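Local atomic coordinates of geranyltranstransferase (PDB entry 1RTR), a protein that catalyses, as a farnesyl pyrophosphate synthase, the condensation of isopentenyl pyrophosphate with geranyl pyrophosphate to build the isoprenoid precursor farnesyl pyrophosphate. Residues Leu4-Leu9 / Arg46-Leu51; Glu201-Tyr206 / Lys279-Ile284. All coordinates share one frame; numbering follows the deposited sequence.

Contact 1 of 2, residues Leu4-Leu9 / Arg46-Leu51; sequences LPMNKL and RPVLLL
Met6 reaches Val48 because its CG stands anti to the backbone N (chi1 180°), while a bend at chi2 (118°) carries the sulfur across to the other helix. There Met6 SD lies 3.8 Å from Val48 CG1, the two side chains meeting at about a right angle. Val48 divides its branches between two partners: CG1, anti to its own backbone N, serves the thioether, and CG2, on the side of that N, lies 4.1 Å from Leu9 CB. The third pairing is leucine on leucine: Leu9 CD2 settles 3.8 Å from Leu51 CD2 and 4.0 Å from Leu51 CB. Of the CA atoms of the two segments, those of Leu9 and Val48 are nearest, 6.6 Å apart. All three pairings are apolar, and 225 Å² is buried in total. The first turn of the N-terminal helix 6-18, with Pro5 at the N-cap position, thus packs on helix 45-56 of the helical prenyl synthase fold. Ile10 on Val48 and Val13 on Leu51 continue the packing, and Tyr61 from a loop touches Leu9 and Leu51. Other faces of 46-51 meet helix 65-83 (Pro47 on Ala68) and helix 179-193 (Leu49 on Leu182, Leu50 on Ala189).

Contact 2 of 2, residues Glu201-Tyr206 / Lys279-Ile284; sequences EHLESY and KHLLEI
Tyr206 and Leu281 supply the hydrogen bond of this contact and most of its packing. The bond runs from Tyr206 OH to Leu281 O over 3.1 Å. Its geometry at the acceptor is bent: the C=O...O angle is 102°, and the hydroxyl stands above the carbonyl plane, 46° out of it, not on a lone pair. The same oxygen also receives a weak backbone bond from Ile284 N, so the phenol joins a carbonyl already engaged in its helix.

Apolar contacts bring Leu281 against the far end of the phenol ring. Leu281 CB lies 3.8 Å from Tyr206 CZ, approaching the ring obliquely, and Leu281 CG is 3.9 Å from Tyr206 CE1. Separately, Leu203 CD2 meets Leu281 CD2 at 4.1 Å, with the two leucines crossing at about a right angle. Distinct from these apolar pairs is a van der Waals contact of a methyl with the hydroxyl: Ile284 CG2 lies 4.0 Å from Tyr206 OH. On its own helix, Tyr206 has Leu203 O in the plane of its ring, at the edge.

The short segments run nearly parallel, at 18°. With their axes 12.9 Å apart, the contact is made by side chains reaching across: Tyr206, with CG anti to its backbone N, meets Leu281 coming from the other helix. Leu269 of helix 245-270 also touches Tyr206, Val186 and Met187 of helix 179-193 touch Leu203, and Leu52 of helix 45-56 touches Ile284.

Chemically, the buried phenol is amphipathic: its ring carbons pack on leucine while its hydroxyl proton is spent on a main-chain carbonyl. The contact thus satisfies a polar group inside an otherwise apolar interface and ties the C-terminal helix 279-289 to the long helix 197-227.

In sequence both segments of contact 1 come before those of contact 2, yet their centres lie about 14 Å apart and the two touch directly. Leu49 CD1 is 4.1 Å from Ile284 CD1, and Leu4 O is 4.0 Å from His280 CE1, both by packing. His280 NE2 is also hydrogen-bonded to Thr2 O, so the N-terminal stretch meets the C-terminal helix, while helix 45-56 lies against both 6-18 and 279-289. The touching side chains are structural packing within the mainly helical prenyl synthase fold. Arg46, however, at the start of segment 46-51, probably helps bind the isopentenyl pyrophosphate diphosphate, as in related enzymes, and packs against Leu71 and His75 of helix 65-83.

Contact 1 of 2, residues Leu4-Leu9 / Arg46-Leu51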
loop_
_atom_site.group_PDB
_atom_site.type_symbol
_atom_site.label_atom_id
_atom_site.label_comp_id
_atom_site.label_asym_id
_atom_site.label_seq_id
_atom_site.Cartn_x
_atom_site.Cartn_y
_atom_site.Cartn_z
ATOM N N LEU A 4 9.374 -24.509 19.043
ATOM C CA LEU A 4 9.830 -23.861 17.813
ATOM C C LEU A 4 11.035 -22.966 18.087
ATOM O O LEU A 4 10.871 -21.797 18.469
ATOM C CB LEU A 4 8.711 -23.038 17.153
ATOM C CG LEU A 4 7.275 -23.555 17.064
ATOM C CD1 LEU A 4 6.361 -22.435 16.608
ATOM C CD2 LEU A 4 7.166 -24.747 16.130
ATOM N N PRO A 5 12.241 -23.513 17.902
ATOM C CA PRO A 5 13.470 -22.723 18.031
ATOM C C PRO A 5 13.360 -21.464 17.177
ATOM O O PRO A 5 12.860 -21.533 16.049
ATOM C CB PRO A 5 14.550 -23.658 17.475
ATOM C CG PRO A 5 14.013 -25.035 17.699
ATOM C CD PRO A 5 12.525 -24.922 17.561
ATOM N N MET A 6 13.796 -20.334 17.725
ATOM C CA MET A 6 13.709 -19.055 17.031
ATOM C C MET A 6 14.446 -19.091 15.695
ATOM O O MET A 6 13.900 -18.655 14.678
ATOM C CB MET A 6 14.237 -17.916 17.911
ATOM C CG MET A 6 14.181 -16.543 17.254
ATOM S SD MET A 6 13.111 -15.384 18.125
ATOM C CE MET A 6 13.897 -13.788 17.639
ATOM N N ASN A 7 15.668 -19.620 15.697
ATOM C CA ASN A 7 16.470 -19.683 14.472
ATOM C C ASN A 7 15.861 -20.562 13.376
ATOM O O ASN A 7 16.143 -20.361 12.194
ATOM C CB ASN A 7 17.897 -20.132 14.770
ATOM C CG ASN A 7 17.935 -21.368 15.618
ATOM O OD1 ASN A 7 17.936 -21.282 16.844
ATOM N ND2 ASN A 7 17.943 -22.534 14.977
ATOM N N LYS A 8 15.028 -21.529 13.762
ATOM C CA LYS A 8 14.351 -22.367 12.777
ATOM C C LYS A 8 13.151 -21.673 12.129
ATOM O O LYS A 8 12.809 -21.980 10.979
ATOM C CB LYS A 8 13.958 -23.724 13.369
ATOM C CG LYS A 8 15.038 -24.795 13.200
ATOM C CD LYS A 8 14.897 -25.529 11.872
ATOM C CE LYS A 8 15.186 -27.021 12.033
ATOM N NZ LYS A 8 16.636 -27.317 11.844
ATOM N N LEU A 9 12.517 -20.749 12.853
ATOM C CA LEU A 9 11.482 -19.899 12.271
ATOM C C LEU A 9 12.086 -18.839 11.341
ATOM O O LEU A 9 11.624 -18.667 10.214
ATOM C CB LEU A 9 10.629 -19.247 13.352
ATOM C CG LEU A 9 9.395 -20.028 13.792
ATOM C CD1 LEU A 9 8.883 -19.443 15.077
ATOM C CD2 LEU A 9 8.311 -20.002 12.743
ATOM N N ARG A 46 9.292 -9.228 13.599
ATOM C CA ARG A 46 7.874 -8.965 13.326
ATOM C C ARG A 46 7.145 -10.219 12.852
ATOM O O ARG A 46 6.176 -10.625 13.504
ATOM C CB ARG A 46 7.669 -7.798 12.361
ATOM C CG ARG A 46 7.958 -6.452 12.962
ATOM C CD ARG A 46 8.273 -5.408 11.931
ATOM N NE ARG A 46 8.761 -4.173 12.524
ATOM C CZ ARG A 46 10.023 -3.940 12.872
ATOM N NH1 ARG A 46 10.351 -2.770 13.400
ATOM N NH2 ARG A 46 10.957 -4.860 12.694
ATOM N N PRO A 47 7.601 -10.841 11.751
ATOM C CA PRO A 47 7.042 -12.125 11.312
ATOM C C PRO A 47 7.118 -13.169 12.401
ATOM O O PRO A 47 6.131 -13.866 12.636
ATOM C CB PRO A 47 7.934 -12.536 10.120
ATOM C CG PRO A 47 9.088 -11.618 10.114
ATOM C CD PRO A 47 8.638 -10.368 10.818
ATOM N N VAL A 48 8.264 -13.262 13.068
ATOM C CA VAL A 48 8.462 -14.290 14.084
ATOM C C VAL A 48 7.494 -14.109 15.245
ATOM O O VAL A 48 6.873 -15.081 15.701
ATOM C CB VAL A 48 9.923 -14.350 14.543
ATOM C CG1 VAL A 48 10.025 -14.946 15.932
ATOM C CG2 VAL A 48 10.746 -15.192 13.549
ATOM N N LEU A 49 7.350 -12.863 15.699
ATOM C CA LEU A 49 6.355 -12.505 16.705
ATOM C C LEU A 49 4.985 -13.027 16.331
ATOM O O LEU A 49 4.331 -13.663 17.155
ATOM C CB LEU A 49 6.299 -10.990 16.912
ATOM C CG LEU A 49 5.437 -10.461 18.062
ATOM C CD1 LEU A 49 5.757 -11.179 19.379
ATOM C CD2 LEU A 49 5.639 -8.967 18.217
ATOM N N LEU A 50 4.557 -12.776 15.092
ATOM C CA LEU A 50 3.221 -13.183 14.643
ATOM C C LEU A 50 3.075 -14.709 14.682
ATOM O O LEU A 50 2.108 -15.246 15.244
ATOM C CB LEU A 50 2.920 -12.586 13.259
ATOM C CG LEU A 50 1.873 -13.010 12.206
ATOM C CD1 LEU A 50 0.675 -13.788 12.695
ATOM C CD2 LEU A 50 1.408 -11.787 11.438
ATOM N N LEU A 51 4.056 -15.393 14.100
ATOM C CA LEU A 51 4.140 -16.852 14.139
ATOM C C LEU A 51 4.090 -17.407 15.568
ATOM O O LEU A 51 3.239 -18.257 15.879
ATOM C CB LEU A 51 5.409 -17.313 13.406
ATOM C CG LEU A 51 5.367 -17.595 11.885
ATOM C CD1 LEU A 51 4.052 -17.189 11.162
ATOM C CD2 LEU A 51 6.586 -17.002 11.192
#

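Contact 2 of 2, residues Glu201-Tyr206 / Lys279-Ile284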
loop_
_atom_site.group_PDB
_atom_site.type_symbol
_atom_site.label_atom_id
_atom_site.label_comp_id
_atom_site.label_asym_id
_atom_site.label_seq_id
_atom_site.Cartn_x
_atom_site.Cartn_y
_atom_site.Cartn_z
ATOM N N GLU A 201 -7.611 -8.292 24.777
ATOM C CA GLU A 201 -7.223 -7.133 25.585
ATOM C C GLU A 201 -5.838 -7.272 26.180
ATOM O O GLU A 201 -5.060 -6.325 26.158
ATOM C CB GLU A 201 -8.218 -6.887 26.718
ATOM C CG GLU A 201 -7.768 -5.801 27.701
ATOM C CD GLU A 201 -6.916 -6.311 28.867
ATOM O OE1 GLU A 201 -7.335 -7.295 29.534
ATOM O OE2 GLU A 201 -5.827 -5.719 29.124
ATOM N N HIS A 202 -5.536 -8.430 26.743
ATOM C CA HIS A 202 -4.243 -8.625 27.382
ATOM C C HIS A 202 -3.137 -8.708 26.364
ATOM O O HIS A 202 -2.007 -8.274 26.620
ATOM C CB HIS A 202 -4.245 -9.884 28.262
ATOM C CG HIS A 202 -5.189 -9.804 29.422
ATOM N ND1 HIS A 202 -6.383 -10.492 29.458
ATOM C CD2 HIS A 202 -5.119 -9.111 30.584
ATOM C CE1 HIS A 202 -7.008 -10.231 30.595
ATOM N NE2 HIS A 202 -6.263 -9.392 31.293
ATOM N N LEU A 203 -3.445 -9.265 25.199
ATOM C CA LEU A 203 -2.426 -9.408 24.162
ATOM C C LEU A 203 -2.089 -8.046 23.595
ATOM O O LEU A 203 -0.930 -7.757 23.290
ATOM C CB LEU A 203 -2.894 -10.375 23.075
ATOM C CG LEU A 203 -2.796 -11.855 23.465
ATOM C CD1 LEU A 203 -3.705 -12.704 22.590
ATOM C CD2 LEU A 203 -1.344 -12.334 23.400
ATOM N N GLU A 204 -3.118 -7.207 23.501
ATOM C CA GLU A 204 -2.973 -5.806 23.108
ATOM C C GLU A 204 -2.010 -5.015 23.994
ATOM O O GLU A 204 -0.973 -4.550 23.498
ATOM C CB GLU A 204 -4.335 -5.120 23.064
ATOM C CG GLU A 204 -4.867 -4.899 21.669
ATOM C CD GLU A 204 -4.989 -3.431 21.316
ATOM O OE1 GLU A 204 -3.928 -2.737 21.334
ATOM O OE2 GLU A 204 -6.147 -2.986 21.022
ATOM N N SER A 205 -2.327 -4.871 25.287
ATOM C CA SER A 205 -1.394 -4.208 26.209
ATOM C C SER A 205 -0.033 -4.842 26.142
ATOM O O SER A 205 0.985 -4.137 26.090
ATOM C CB SER A 205 -1.859 -4.233 27.665
ATOM O OG SER A 205 -3.229 -3.949 27.771
ATOM N N TYR A 206 -0.001 -6.170 26.137
ATOM C CA TYR A 206 1.280 -6.843 26.044
ATOM C C TYR A 206 2.048 -6.283 24.863
ATOM O O TYR A 206 3.209 -5.899 25.014
ATOM C CB TYR A 206 1.120 -8.364 25.937
ATOM C CG TYR A 206 2.345 -9.058 25.356
ATOM C CD1 TYR A 206 2.428 -9.352 23.991
ATOM C CD2 TYR A 206 3.426 -9.392 26.165
ATOM C CE1 TYR A 206 3.557 -9.987 23.457
ATOM C CE2 TYR A 206 4.556 -10.017 25.642
ATOM C CZ TYR A 206 4.610 -10.320 24.294
ATOM O OH TYR A 206 5.724 -10.931 23.785
ATOM N N LYS A 279 5.142 -19.113 27.278
ATOM C CA LYS A 279 6.598 -19.192 27.386
ATOM C C LYS A 279 7.305 -18.461 26.236
ATOM O O LYS A 279 8.336 -17.816 26.451
ATOM C CB LYS A 279 7.057 -20.658 27.584
ATOM C CG LYS A 279 8.232 -21.176 26.718
ATOM C CD LYS A 279 7.882 -22.533 26.049
ATOM C CE LYS A 279 7.164 -22.364 24.680
ATOM N NZ LYS A 279 5.822 -23.052 24.588
ATOM N N HIS A 280 6.726 -18.521 25.035
ATOM C CA HIS A 280 7.313 -17.888 23.845
ATOM C C HIS A 280 7.272 -16.360 23.891
ATOM O O HIS A 280 8.279 -15.685 23.633
ATOM C CB HIS A 280 6.603 -18.374 22.579
ATOM C CG HIS A 280 7.090 -19.698 22.078
ATOM N ND1 HIS A 280 8.405 -20.102 22.193
ATOM C CD2 HIS A 280 6.435 -20.714 21.467
ATOM C CE1 HIS A 280 8.537 -21.310 21.676
ATOM N NE2 HIS A 280 7.356 -21.704 21.230
ATOM N N LEU A 281 6.088 -15.834 24.192
ATOM C CA LEU A 281 5.881 -14.405 24.344
ATOM C C LEU A 281 6.818 -13.869 25.435
ATOM O O LEU A 281 7.586 -12.925 25.200
ATOM C CB LEU A 281 4.410 -14.122 24.675
ATOM C CG LEU A 281 3.370 -13.904 23.561
ATOM C CD1 LEU A 281 3.816 -14.384 22.181
ATOM C CD2 LEU A 281 2.058 -14.549 23.940
ATOM N N LEU A 282 6.780 -14.515 26.603
ATOM C CA LEU A 282 7.643 -14.191 27.735
ATOM C C LEU A 282 9.108 -14.235 27.345
ATOM O O LEU A 282 9.895 -13.411 27.804
ATOM C CB LEU A 282 7.363 -15.138 28.909
ATOM C CG LEU A 282 7.808 -14.831 30.351
ATOM C CD1 LEU A 282 9.096 -15.589 30.704
ATOM C CD2 LEU A 282 7.972 -13.329 30.641
ATOM N N GLU A 283 9.472 -15.179 26.484
ATOM C CA GLU A 283 10.848 -15.267 25.998
ATOM C C GLU A 283 11.237 -14.072 25.124
ATOM O O GLU A 283 12.383 -13.624 25.169
ATOM C CB GLU A 283 11.067 -16.573 25.238
ATOM C CG GLU A 283 12.275 -17.388 25.683
ATOM C CD GLU A 283 12.093 -18.875 25.409
ATOM O OE1 GLU A 283 12.142 -19.681 26.375
ATOM O OE2 GLU A 283 11.886 -19.236 24.221
ATOM N N ILE A 284 10.289 -13.564 24.330
ATOM C CA ILE A 284 10.539 -12.391 23.488
ATOM C C ILE A 284 10.712 -11.128 24.335
ATOM O O ILE A 284 11.585 -10.307 24.045
ATOM C CB ILE A 284 9.440 -12.223 22.393
ATOM C CG1 ILE A 284 9.782 -13.067 21.170
ATOM C CG2 ILE A 284 9.270 -10.755 21.953
ATOM C CD1 ILE A 284 8.601 -13.828 20.644
#